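Local coordinates for protein putative acetyltransferase (Streptococcus mutans, PDB 3LD2) that binds coenzyme A and, as a GNAT-type protein, probably transfers an acyl group from its thioester to an acceptor, at residues N80-L84 against V95-S99; I45-V49 against A68-I74; V111-I115 against L130-F134; V145-S151 against V182-S188. All coordinates share one frame; numbering follows the deposited sequence.

Contact 1: N80-L84 against V95-S99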
# COMPACT_ATOMS: atom_id res chain seq x y z
N ASN A 80 -5.96 13.90 4.44
CA ASN A 80 -6.85 12.84 4.89
C ASN A 80 -6.43 11.41 4.61
O ASN A 80 -7.11 10.47 5.01
CB ASN A 80 -8.30 13.15 4.49
CG ASN A 80 -8.82 14.45 5.18
OD1 ASN A 80 -8.75 14.58 6.40
ND2 ASN A 80 -9.27 15.42 4.38
N THR A 81 -5.28 11.24 3.96
CA THR A 81 -4.69 9.91 3.86
C THR A 81 -4.22 9.50 5.26
O THR A 81 -3.58 10.27 5.95
CB THR A 81 -3.51 9.91 2.91
OG1 THR A 81 -3.90 10.52 1.68
CG2 THR A 81 -3.04 8.48 2.65
N HIS A 82 -4.55 8.28 5.68
CA HIS A 82 -4.11 7.81 6.99
C HIS A 82 -2.96 6.80 6.86
O HIS A 82 -2.85 6.11 5.85
CB HIS A 82 -5.28 7.21 7.74
CG HIS A 82 -6.56 7.99 7.58
ND1 HIS A 82 -6.71 9.27 8.05
CD2 HIS A 82 -7.74 7.66 7.00
CE1 HIS A 82 -7.93 9.70 7.76
NE2 HIS A 82 -8.57 8.74 7.12
N PHE A 83 -2.09 6.75 7.87
CA PHE A 83 -0.90 5.89 7.85
C PHE A 83 -0.80 4.97 9.06
O PHE A 83 -0.81 5.41 10.22
CB PHE A 83 0.38 6.73 7.80
CG PHE A 83 0.48 7.66 6.61
CD1 PHE A 83 1.45 7.44 5.64
CD2 PHE A 83 -0.36 8.75 6.49
CE1 PHE A 83 1.58 8.29 4.55
CE2 PHE A 83 -0.24 9.61 5.40
CZ PHE A 83 0.74 9.38 4.43
N LEU A 84 -0.71 3.67 8.81
CA LEU A 84 -0.34 2.71 9.85
C LEU A 84 1.14 2.41 9.69
O LEU A 84 1.65 2.25 8.57
CB LEU A 84 -1.16 1.44 9.73
CG LEU A 84 -2.67 1.66 9.86
CD1 LEU A 84 -3.42 0.37 9.62
CD2 LEU A 84 -3.02 2.23 11.23
N VAL A 95 5.03 0.19 6.54
CA VAL A 95 4.08 1.28 6.47
C VAL A 95 2.91 1.00 5.51
O VAL A 95 3.09 0.44 4.43
CB VAL A 95 4.76 2.62 6.11
CG1 VAL A 95 5.49 2.51 4.77
CG2 VAL A 95 3.74 3.75 6.10
N LEU A 96 1.71 1.38 5.93
CA LEU A 96 0.52 1.24 5.11
C LEU A 96 -0.27 2.54 5.17
O LEU A 96 -0.67 2.99 6.26
CB LEU A 96 -0.34 0.06 5.58
CG LEU A 96 -1.60 -0.21 4.72
CD1 LEU A 96 -2.11 -1.64 4.80
CD2 LEU A 96 -2.76 0.76 5.04
N ASP A 97 -0.48 3.17 4.01
CA ASP A 97 -1.34 4.34 3.92
C ASP A 97 -2.60 4.00 3.15
O ASP A 97 -2.57 3.19 2.22
CB ASP A 97 -0.63 5.49 3.24
CG ASP A 97 -0.44 5.25 1.76
OD1 ASP A 97 0.28 4.30 1.41
OD2 ASP A 97 -1.00 6.01 0.94
N TYR A 98 -3.72 4.60 3.54
CA TYR A 98 -4.99 4.35 2.86
C TYR A 98 -5.82 5.60 2.73
O TYR A 98 -5.65 6.56 3.46
CB TYR A 98 -5.79 3.23 3.52
CG TYR A 98 -6.26 3.49 4.93
CD1 TYR A 98 -7.50 4.06 5.17
CD2 TYR A 98 -5.47 3.15 6.03
CE1 TYR A 98 -7.96 4.30 6.45
CE2 TYR A 98 -5.91 3.38 7.33
CZ TYR A 98 -7.16 3.97 7.54
OH TYR A 98 -7.63 4.21 8.82
N SER A 99 -6.74 5.57 1.79
CA SER A 99 -7.56 6.73 1.51
C SER A 99 -8.72 6.33 0.59
O SER A 99 -8.66 5.28 -0.07
CB SER A 99 -6.71 7.77 0.81
OG SER A 99 -6.51 7.36 -0.53

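Contact 2: I45-V49 against A68-I74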
# COMPACT_ATOMS: atom_id res chain seq x y z
N ILE A 45 8.04 10.69 9.95
CA ILE A 45 8.00 10.87 8.50
C ILE A 45 9.36 10.71 7.79
O ILE A 45 9.42 10.26 6.66
CB ILE A 45 7.34 12.21 8.11
CG1 ILE A 45 5.84 12.16 8.39
CG2 ILE A 45 7.63 12.54 6.64
CD1 ILE A 45 5.13 13.48 8.19
N GLU A 46 10.44 11.11 8.46
CA GLU A 46 11.78 10.97 7.90
C GLU A 46 12.02 9.52 7.55
O GLU A 46 12.50 9.19 6.47
CB GLU A 46 12.83 11.39 8.93
CG GLU A 46 13.85 12.38 8.41
CD GLU A 46 13.25 13.78 8.22
OE1 GLU A 46 12.10 13.89 7.71
OE2 GLU A 46 13.93 14.78 8.58
N GLN A 47 11.70 8.66 8.50
CA GLN A 47 11.91 7.24 8.37
C GLN A 47 11.06 6.59 7.29
O GLN A 47 11.57 5.78 6.52
CB GLN A 47 11.65 6.57 9.71
CG GLN A 47 12.84 6.56 10.62
CD GLN A 47 12.50 5.94 11.95
OE1 GLN A 47 12.76 4.75 12.19
NE2 GLN A 47 11.84 6.74 12.81
N VAL A 48 9.78 6.93 7.26
CA VAL A 48 8.85 6.46 6.24
C VAL A 48 9.34 6.83 4.83
O VAL A 48 9.39 5.99 3.94
CB VAL A 48 7.42 7.03 6.52
CG1 VAL A 48 6.51 6.83 5.33
CG2 VAL A 48 6.84 6.39 7.77
N VAL A 49 9.72 8.09 4.64
CA VAL A 49 10.40 8.49 3.41
C VAL A 49 11.58 7.58 3.01
O VAL A 49 11.62 7.05 1.89
CB VAL A 49 10.84 9.96 3.46
CG1 VAL A 49 11.74 10.29 2.26
CG2 VAL A 49 9.62 10.85 3.47
N ALA A 68 8.81 9.10 -3.14
CA ALA A 68 8.53 9.69 -1.84
C ALA A 68 9.41 10.89 -1.52
O ALA A 68 10.55 10.97 -1.95
CB ALA A 68 8.63 8.65 -0.74
N SER A 69 8.84 11.82 -0.76
CA SER A 69 9.59 12.94 -0.22
C SER A 69 8.87 13.40 1.03
O SER A 69 7.69 13.09 1.22
CB SER A 69 9.67 14.08 -1.24
OG SER A 69 8.37 14.58 -1.53
N LYS A 70 9.57 14.13 1.89
CA LYS A 70 9.02 14.63 3.15
C LYS A 70 7.74 15.41 2.87
O LYS A 70 6.72 15.21 3.51
CB LYS A 70 10.04 15.53 3.85
CG LYS A 70 9.68 15.96 5.27
CD LYS A 70 10.72 16.95 5.81
CE LYS A 70 10.29 17.58 7.14
NZ LYS A 70 10.51 16.67 8.31
N ASP A 71 7.80 16.27 1.88
CA ASP A 71 6.68 17.12 1.57
C ASP A 71 5.53 16.42 0.87
O ASP A 71 4.37 16.81 1.06
CB ASP A 71 7.13 18.31 0.75
CG ASP A 71 7.53 19.46 1.62
OD1 ASP A 71 6.67 20.35 1.80
OD2 ASP A 71 8.68 19.45 2.15
N GLN A 72 5.83 15.41 0.07
CA GLN A 72 4.77 14.63 -0.52
C GLN A 72 4.01 13.93 0.59
O GLN A 72 2.79 13.87 0.58
CB GLN A 72 5.32 13.65 -1.57
CG GLN A 72 4.40 12.48 -1.96
CD GLN A 72 4.94 11.13 -1.48
OE1 GLN A 72 5.97 11.07 -0.82
NE2 GLN A 72 4.24 10.05 -1.82
N ILE A 73 4.73 13.45 1.60
CA ILE A 73 4.10 12.67 2.67
C ILE A 73 3.26 13.55 3.58
O ILE A 73 2.20 13.13 4.05
CB ILE A 73 5.14 11.89 3.50
CG1 ILE A 73 5.83 10.83 2.63
CG2 ILE A 73 4.48 11.23 4.71
CD1 ILE A 73 5.03 9.57 2.43
N ILE A 74 3.71 14.78 3.81
CA ILE A 74 2.97 15.73 4.61
C ILE A 74 1.69 16.15 3.88
O ILE A 74 0.61 16.21 4.48
CB ILE A 74 3.82 16.98 4.92
CG1 ILE A 74 5.02 16.60 5.80
CG2 ILE A 74 2.98 18.06 5.58
CD1 ILE A 74 6.12 17.63 5.78

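Contact 3: V111-I115 against L130-F134. With COA (coenzyme A), chain E.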
# COMPACT_ATOMS: atom_id res chain seq x y z
N VAL A 111 -12.40 2.13 -0.66
CA VAL A 111 -11.11 2.55 -0.10
C VAL A 111 -9.92 1.94 -0.89
O VAL A 111 -10.04 0.84 -1.45
CB VAL A 111 -11.02 2.29 1.43
CG1 VAL A 111 -11.00 0.81 1.76
CG2 VAL A 111 -9.82 3.00 2.03
N THR A 112 -8.81 2.67 -0.99
CA THR A 112 -7.56 2.11 -1.54
C THR A 112 -6.35 2.25 -0.54
O THR A 112 -6.46 2.95 0.47
CB THR A 112 -7.23 2.69 -2.96
OG1 THR A 112 -6.16 1.95 -3.59
CG2 THR A 112 -6.86 4.15 -2.87
N PHE A 113 -5.23 1.57 -0.82
CA PHE A 113 -4.06 1.62 0.09
C PHE A 113 -2.76 1.20 -0.57
O PHE A 113 -2.76 0.45 -1.53
CB PHE A 113 -4.28 0.74 1.32
CG PHE A 113 -4.26 -0.73 1.03
CD1 PHE A 113 -3.10 -1.47 1.18
CD2 PHE A 113 -5.41 -1.37 0.59
CE1 PHE A 113 -3.08 -2.84 0.90
CE2 PHE A 113 -5.41 -2.73 0.31
CZ PHE A 113 -4.24 -3.47 0.46
N GLY A 114 -1.65 1.69 -0.05
CA GLY A 114 -0.33 1.20 -0.41
C GLY A 114 0.29 0.55 0.82
O GLY A 114 -0.19 0.74 1.94
N ILE A 115 1.34 -0.24 0.61
CA ILE A 115 2.05 -0.87 1.71
C ILE A 115 3.51 -1.17 1.33
O ILE A 115 3.81 -1.51 0.21
CB ILE A 115 1.35 -2.15 2.19
CG1 ILE A 115 1.99 -2.67 3.49
CG2 ILE A 115 1.39 -3.19 1.10
CD1 ILE A 115 1.32 -3.90 4.04
N LEU A 130 -0.34 -5.53 9.15
CA LEU A 130 -0.74 -4.22 8.69
C LEU A 130 -2.12 -4.31 8.01
O LEU A 130 -3.08 -3.63 8.40
CB LEU A 130 0.30 -3.65 7.73
CG LEU A 130 1.34 -2.56 8.10
CD1 LEU A 130 1.27 -1.99 9.52
CD2 LEU A 130 2.76 -3.00 7.73
N VAL A 131 -2.21 -5.18 7.02
CA VAL A 131 -3.42 -5.33 6.22
C VAL A 131 -4.59 -5.62 7.12
O VAL A 131 -5.70 -5.13 6.91
CB VAL A 131 -3.24 -6.43 5.14
CG1 VAL A 131 -4.58 -6.92 4.61
CG2 VAL A 131 -2.35 -5.91 4.02
N GLN A 132 -4.32 -6.39 8.16
CA GLN A 132 -5.38 -6.83 9.05
C GLN A 132 -5.94 -5.69 9.90
O GLN A 132 -7.15 -5.61 10.12
CB GLN A 132 -4.88 -7.93 9.95
CG GLN A 132 -5.76 -9.13 9.93
CD GLN A 132 -5.80 -9.79 8.55
OE1 GLN A 132 -4.75 -10.04 7.95
NE2 GLN A 132 -7.01 -10.07 8.05
N ILE A 133 -5.09 -4.80 10.41
CA ILE A 133 -5.71 -3.76 11.19
C ILE A 133 -6.36 -2.76 10.24
O ILE A 133 -7.47 -2.29 10.51
CB ILE A 133 -4.85 -3.17 12.38
CG1 ILE A 133 -4.09 -1.93 11.99
CG2 ILE A 133 -3.92 -4.24 13.00
CD1 ILE A 133 -2.71 -2.28 11.53
N PHE A 134 -5.72 -2.49 9.11
CA PHE A 134 -6.35 -1.67 8.08
C PHE A 134 -7.78 -2.15 7.81
O PHE A 134 -8.73 -1.37 7.88
CB PHE A 134 -5.54 -1.69 6.78
CG PHE A 134 -6.34 -1.34 5.54
CD1 PHE A 134 -6.71 -0.02 5.27
CD2 PHE A 134 -6.70 -2.33 4.63
CE1 PHE A 134 -7.45 0.32 4.13
CE2 PHE A 134 -7.44 -2.01 3.47
CZ PHE A 134 -7.81 -0.68 3.22
N1A COA E . 7.38 -15.33 -2.27
C2A COA E . 6.20 -16.21 -2.13
N3A COA E . 5.06 -15.76 -1.26
C4A COA E . 5.12 -14.48 -0.58
C5A COA E . 6.29 -13.60 -0.74
C6A COA E . 7.45 -14.03 -1.59
N6A COA E . 8.58 -13.13 -1.71
N7A COA E . 6.11 -12.36 0.03
C8A COA E . 4.82 -12.48 0.66
N9A COA E . 4.17 -13.74 0.20
C1B COA E . 3.11 -14.16 0.96
C2B COA E . 2.91 -15.53 1.58
O2B COA E . 3.12 -16.75 0.93
C3B COA E . 2.29 -15.34 2.89
O3B COA E . 2.11 -16.37 3.81
P3B COA E . 3.49 -17.02 4.52
O7A COA E . 2.95 -17.77 5.88
O8A COA E . 4.22 -18.13 3.53
O9A COA E . 4.48 -16.00 4.81
C4B COA E . 2.15 -13.85 3.10
O4B COA E . 2.70 -13.15 1.92
C5B COA E . 1.87 -13.03 4.31
O5B COA E . 3.24 -12.72 4.45
P1A COA E . 3.88 -11.36 5.12
O1A COA E . 5.23 -11.79 5.98
O2A COA E . 2.86 -10.76 5.98
O3A COA E . 4.30 -10.31 3.94
P2A COA E . 5.47 -9.17 4.09
O4A COA E . 6.93 -9.85 3.74
O5A COA E . 5.50 -8.58 5.42
O6A COA E . 5.20 -8.02 2.94
CBP COA E . 4.78 -7.16 0.84
CCP COA E . 4.53 -8.36 1.76
CDP COA E . 4.18 -5.91 1.54
CEP COA E . 4.18 -7.39 -0.57
CAP COA E . 6.32 -6.94 0.74
OAP COA E . 6.95 -7.86 -0.11
C9P COA E . 6.59 -5.56 0.14
O9P COA E . 7.09 -4.74 0.84
N8P COA E . 6.92 -5.47 -1.27
C7P COA E . 7.72 -4.31 -1.60
C6P COA E . 7.01 -3.40 -2.61
C5P COA E . 5.49 -3.51 -2.47
O5P COA E . 4.95 -2.96 -1.58
N4P COA E . 4.68 -4.18 -3.48
C3P COA E . 3.28 -3.79 -3.72
C2P COA E . 2.56 -3.16 -2.53
S1P COA E . 2.06 -1.47 -3.01

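Contact 4: V145-S151 against V182-S188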
# COMPACT_ATOMS: atom_id res chain seq x y z
N VAL A 145 -12.67 -2.60 -1.06
CA VAL A 145 -11.28 -2.23 -1.25
C VAL A 145 -10.88 -2.55 -2.69
O VAL A 145 -11.22 -3.59 -3.22
CB VAL A 145 -10.33 -3.05 -0.37
CG1 VAL A 145 -8.93 -2.47 -0.45
CG2 VAL A 145 -10.82 -3.11 1.04
N LEU A 146 -10.13 -1.65 -3.28
CA LEU A 146 -9.63 -1.89 -4.60
C LEU A 146 -8.18 -1.37 -4.78
O LEU A 146 -7.88 -0.22 -4.42
CB LEU A 146 -10.60 -1.29 -5.61
CG LEU A 146 -10.39 -1.62 -7.07
CD1 LEU A 146 -11.69 -1.79 -7.78
CD2 LEU A 146 -9.58 -0.50 -7.69
N ILE A 147 -7.31 -2.22 -5.32
CA ILE A 147 -5.91 -1.86 -5.60
C ILE A 147 -5.42 -2.29 -6.98
O ILE A 147 -5.95 -3.21 -7.61
CB ILE A 147 -4.95 -2.47 -4.58
CG1 ILE A 147 -5.19 -3.98 -4.49
CG2 ILE A 147 -5.11 -1.79 -3.20
CD1 ILE A 147 -4.39 -4.66 -3.41
N HIS A 148 -4.38 -1.60 -7.44
CA HIS A 148 -3.71 -1.89 -8.69
C HIS A 148 -2.35 -2.52 -8.40
O HIS A 148 -1.57 -1.96 -7.62
CB HIS A 148 -3.47 -0.60 -9.45
CG HIS A 148 -4.72 0.00 -10.01
ND1 HIS A 148 -5.02 -0.03 -11.36
CD2 HIS A 148 -5.75 0.65 -9.42
CE1 HIS A 148 -6.17 0.58 -11.57
NE2 HIS A 148 -6.63 1.00 -10.40
N VAL A 149 -2.06 -3.67 -9.00
CA VAL A 149 -0.80 -4.36 -8.80
C VAL A 149 -0.15 -4.61 -10.17
O VAL A 149 -0.77 -5.21 -11.04
CB VAL A 149 -1.00 -5.70 -8.05
CG1 VAL A 149 0.33 -6.27 -7.57
CG2 VAL A 149 -1.93 -5.53 -6.86
N LEU A 150 1.07 -4.13 -10.36
CA LEU A 150 1.87 -4.49 -11.54
C LEU A 150 2.04 -5.99 -11.59
O LEU A 150 2.30 -6.60 -10.56
CB LEU A 150 3.25 -3.87 -11.46
CG LEU A 150 3.33 -2.38 -11.71
CD1 LEU A 150 4.79 -2.00 -11.97
CD2 LEU A 150 2.42 -1.99 -12.89
N SER A 151 1.88 -6.59 -12.78
CA SER A 151 2.04 -8.04 -12.94
C SER A 151 3.48 -8.52 -12.67
O SER A 151 3.72 -9.70 -12.48
CB SER A 151 1.50 -8.53 -14.30
OG SER A 151 2.21 -7.99 -15.40
N VAL A 182 4.16 -4.61 -19.11
CA VAL A 182 3.63 -5.09 -17.84
C VAL A 182 2.13 -4.88 -17.81
O VAL A 182 1.63 -3.89 -18.33
CB VAL A 182 4.34 -4.39 -16.67
CG1 VAL A 182 3.90 -4.98 -15.34
CG2 VAL A 182 5.84 -4.52 -16.86
N ASP A 183 1.42 -5.85 -17.24
CA ASP A 183 -0.02 -5.72 -17.04
C ASP A 183 -0.36 -5.08 -15.69
O ASP A 183 0.43 -5.09 -14.74
CB ASP A 183 -0.70 -7.08 -17.09
CG ASP A 183 -0.63 -7.73 -18.47
OD1 ASP A 183 -0.46 -7.03 -19.50
OD2 ASP A 183 -0.77 -8.97 -18.52
N ASP A 184 -1.57 -4.54 -15.61
CA ASP A 184 -2.07 -3.98 -14.38
C ASP A 184 -3.14 -4.91 -13.85
O ASP A 184 -4.19 -5.10 -14.47
CB ASP A 184 -2.66 -2.60 -14.68
CG ASP A 184 -3.01 -1.83 -13.42
OD1 ASP A 184 -2.49 -2.18 -12.33
OD2 ASP A 184 -3.81 -0.88 -13.55
N LEU A 185 -2.88 -5.52 -12.70
CA LEU A 185 -3.86 -6.42 -12.11
C LEU A 185 -4.60 -5.70 -11.00
O LEU A 185 -3.99 -5.10 -10.12
CB LEU A 185 -3.19 -7.67 -11.55
CG LEU A 185 -2.25 -8.38 -12.51
CD1 LEU A 185 -1.65 -9.59 -11.80
CD2 LEU A 185 -3.01 -8.76 -13.77
N ILE A 186 -5.92 -5.76 -11.08
CA ILE A 186 -6.76 -4.99 -10.19
C ILE A 186 -7.36 -5.95 -9.21
O ILE A 186 -8.11 -6.84 -9.60
CB ILE A 186 -7.86 -4.26 -10.97
CG1 ILE A 186 -7.19 -3.25 -11.89
CG2 ILE A 186 -8.83 -3.55 -10.01
CD1 ILE A 186 -8.15 -2.38 -12.63
N TYR A 187 -6.98 -5.78 -7.94
CA TYR A 187 -7.45 -6.65 -6.86
C TYR A 187 -8.49 -5.96 -5.98
O TYR A 187 -8.41 -4.77 -5.71
CB TYR A 187 -6.27 -7.12 -6.00
CG TYR A 187 -5.50 -8.27 -6.61
CD1 TYR A 187 -5.81 -9.59 -6.29
CD2 TYR A 187 -4.48 -8.04 -7.52
CE1 TYR A 187 -5.12 -10.63 -6.86
CE2 TYR A 187 -3.77 -9.08 -8.09
CZ TYR A 187 -4.10 -10.37 -7.77
OH TYR A 187 -3.39 -11.40 -8.32
N SER A 188 -9.46 -6.72 -5.51
CA SER A 188 -10.47 -6.08 -4.69
C SER A 188 -10.75 -6.91 -3.46
O SER A 188 -10.28 -8.04 -3.34
CB SER A 188 -11.74 -5.76 -5.50
OG SER A 188 -12.36 -6.93 -5.97

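Contact 1: N80-L84 against V95-S99
H82 lays its CB over one face of the Y98 ring, 4.0 Å from CB to the ring centroid, and turns the edge of its imidazole toward the same ring. The two belong to the antiparallel beta hairpin of strands 82-88 and 92-100, in the N-terminal half of the GNAT sheet, where H82 N and O hydrogen-bond Y98 O and N. The ring planes stand at 61°, an offset edge-to-face pair whose closest atoms are H82 CD2 and Y98 CE1, 3.4 Å apart. Y98 takes the cramped chi1 of 64°, with CG between its backbone N and carbonyl carbon; this helps bring the ring across to the neighbouring strand. The broad tyrosine ring suits the place, since one part takes the H82 side chain while it also packs edge-to-face with F134 of helix 126-138. L84 N and O likewise bond L96 O and N, and both leucines present aliphatic branches to that helix.

The other face carries F83 and D97, a non-hydrogen-bonded pair with CA atoms 4.2 Å apart. D97 CB sits over one face of the phenyl ring in a CH-pi contact, while helix 70-77 packs on F83. Aspartate can thus offer a methylene to the ring; its OD2 makes a long, weak ion pair with K76 and lies 3.6 Å from T81 CG2.

Contact 2: I45-V49 against A68-I74
Two helices of the N-terminal part of the GNAT fold, 45-55 and 70-77, meet here on the side of the sheet that carries F83, their short segments crossing at 111° with the axes 9.7 Å apart. Branched aliphatic side chains fill the crossing, as suits an interface where compact, stiff groups must interlock. I45 and I73 pass with their ends running opposite ways and touch through their CG2 methyls, 3.9 Å apart. The long arm of I45 is extended at chi2 (174°), and its CD1 reaches I74 CG1 at 3.9 Å, so that one side chain lies across the other. On the next turn V49 sends CG2 against the start of the second helix: it lies 3.6 Å from K70 N and also packs on I73 CG1.

That helix start is closed by a capping box. S69, the N-cap, accepts from Q72 N through OG at 3.1 Å, and Q72 OE1 accepts in return from S69 N at 3.0 Å. Serine fits the N-cap because its short hydroxyl can reach back to an amide of the first turn. M40 and F83 cover I73 from the sheet side.

On the exposed flank, K70 runs extended and then bends at chi4 (79°) to bring NZ to E46 OE1, 3.3 Å away on the syn side of the carboxylate. Both residues are exposed, and the bond is long, so this salt bridge probably adds only modestly to a join made chiefly by the aliphatic core.

Contact 3: V111-I115 against L130-F134
Aromatic packing comes first: F113 on the strand and F134 on the helix bring their rings together with centroids 4.7 Å apart and planes at 44°, meeting obliquely. F113 CD2 lies 3.6 Å from F134 CE2, while F113 CG lies over one face of the F134 ring, toward its rim. F134 holds CG opposite its backbone N (chi1 158°), and the ring extends from the helix toward the strand; large flat groups suit both places because the axes are 10.7 Å apart.

Aliphatic branches extend the interface to both ends. V111 CG1 meets F134 CZ at 3.8 Å, the valine reaching from the strand and the ring from the helix. At the other end I115, extended through both torsions, places CD1 3.8 Å from L130 CB and close to V131 CG2. All the residues that touch are buried, and no hydrogen bond links the two segments.

Ligand contacts are made by I115. Its CG2 methyl packs on coenzyme A atom C2P at 3.8 Å, and its backbone O is 2.6 Å from O5P. One residue therefore lines the pocket with its backbone and one branch while CD1 faces the helix.

The contact is the strand-helix half of the beta-alpha-beta unit 110-117, 126-138, 144-150. G125, just before this helix, and G127 and R128 in its first turn give backbone N-H groups to the cofactor, as in the GNAT pyrophosphate-binding loop. Strands 92-100 and 144-150 flank strand 110-117, with L96 and V145 packing on F113.

Contact 4: V145-S151 against V182-S188
D184 OD2 accepts from H148 ND1 at 2.6 Å, with an N-H...O angle of 162°. The oxygen lies almost in the imidazole plane and is met on its syn side, ring and carboxylate being nearly coplanar. This bond fixes the rotation of the imidazole, and I186 steadies it further by laying CG1 over one face, a CH-pi contact at 4.2 Å from the ring centroid.

Strands 144-150 and 180-190 are antiparallel neighbours in the C-terminal half of the GNAT sheet. I147 pairs with Y187 and V149 with L185 through reciprocal backbone bonds, and these four residues share the face opposite H148. There V149 CG2 touches Y187 CD2 at 3.6 Å and I147 CG1 packs on Y187 CB, beta-branched residues suiting the extended chain. Helix 154-162 covers this face through V157, A156 and Y160.

Past the strand end S151 extends the pairing: its N donates to D183 O, and OG accepts from D183 N at 2.9 Å. The hydroxyl stands between S151's own N and carbonyl carbon (chi1 63°), turned toward that amide. The D183 carboxylate makes a salt bridge with R170 through OD2 and accepts a hydrogen bond from K173 N through OD1.

In the fold
Contacts 1, 3 and 4 share one mixed sheet. Contact 1 meets contact 3 where strands 92-100 and 110-117 pair, and contact 3 meets contact 4 through strands 110-117 and 144-150, T112 OG1 bonding L146 O. Contact 3, nearest the chain's centre, is wholly buried and apolar across its segments, and alone touches coenzyme A. Contacts 1 and 4, on opposite sides of that centre, are both antiparallel strand pairs and only partly buried; one adds an aromatic pair, the other a histidine-carboxylate bond. Contact 2 is helix on helix, farthest out, with a salt bridge at its exposed flank; it touches contact 1 through V48 on V95 and F83 on I73.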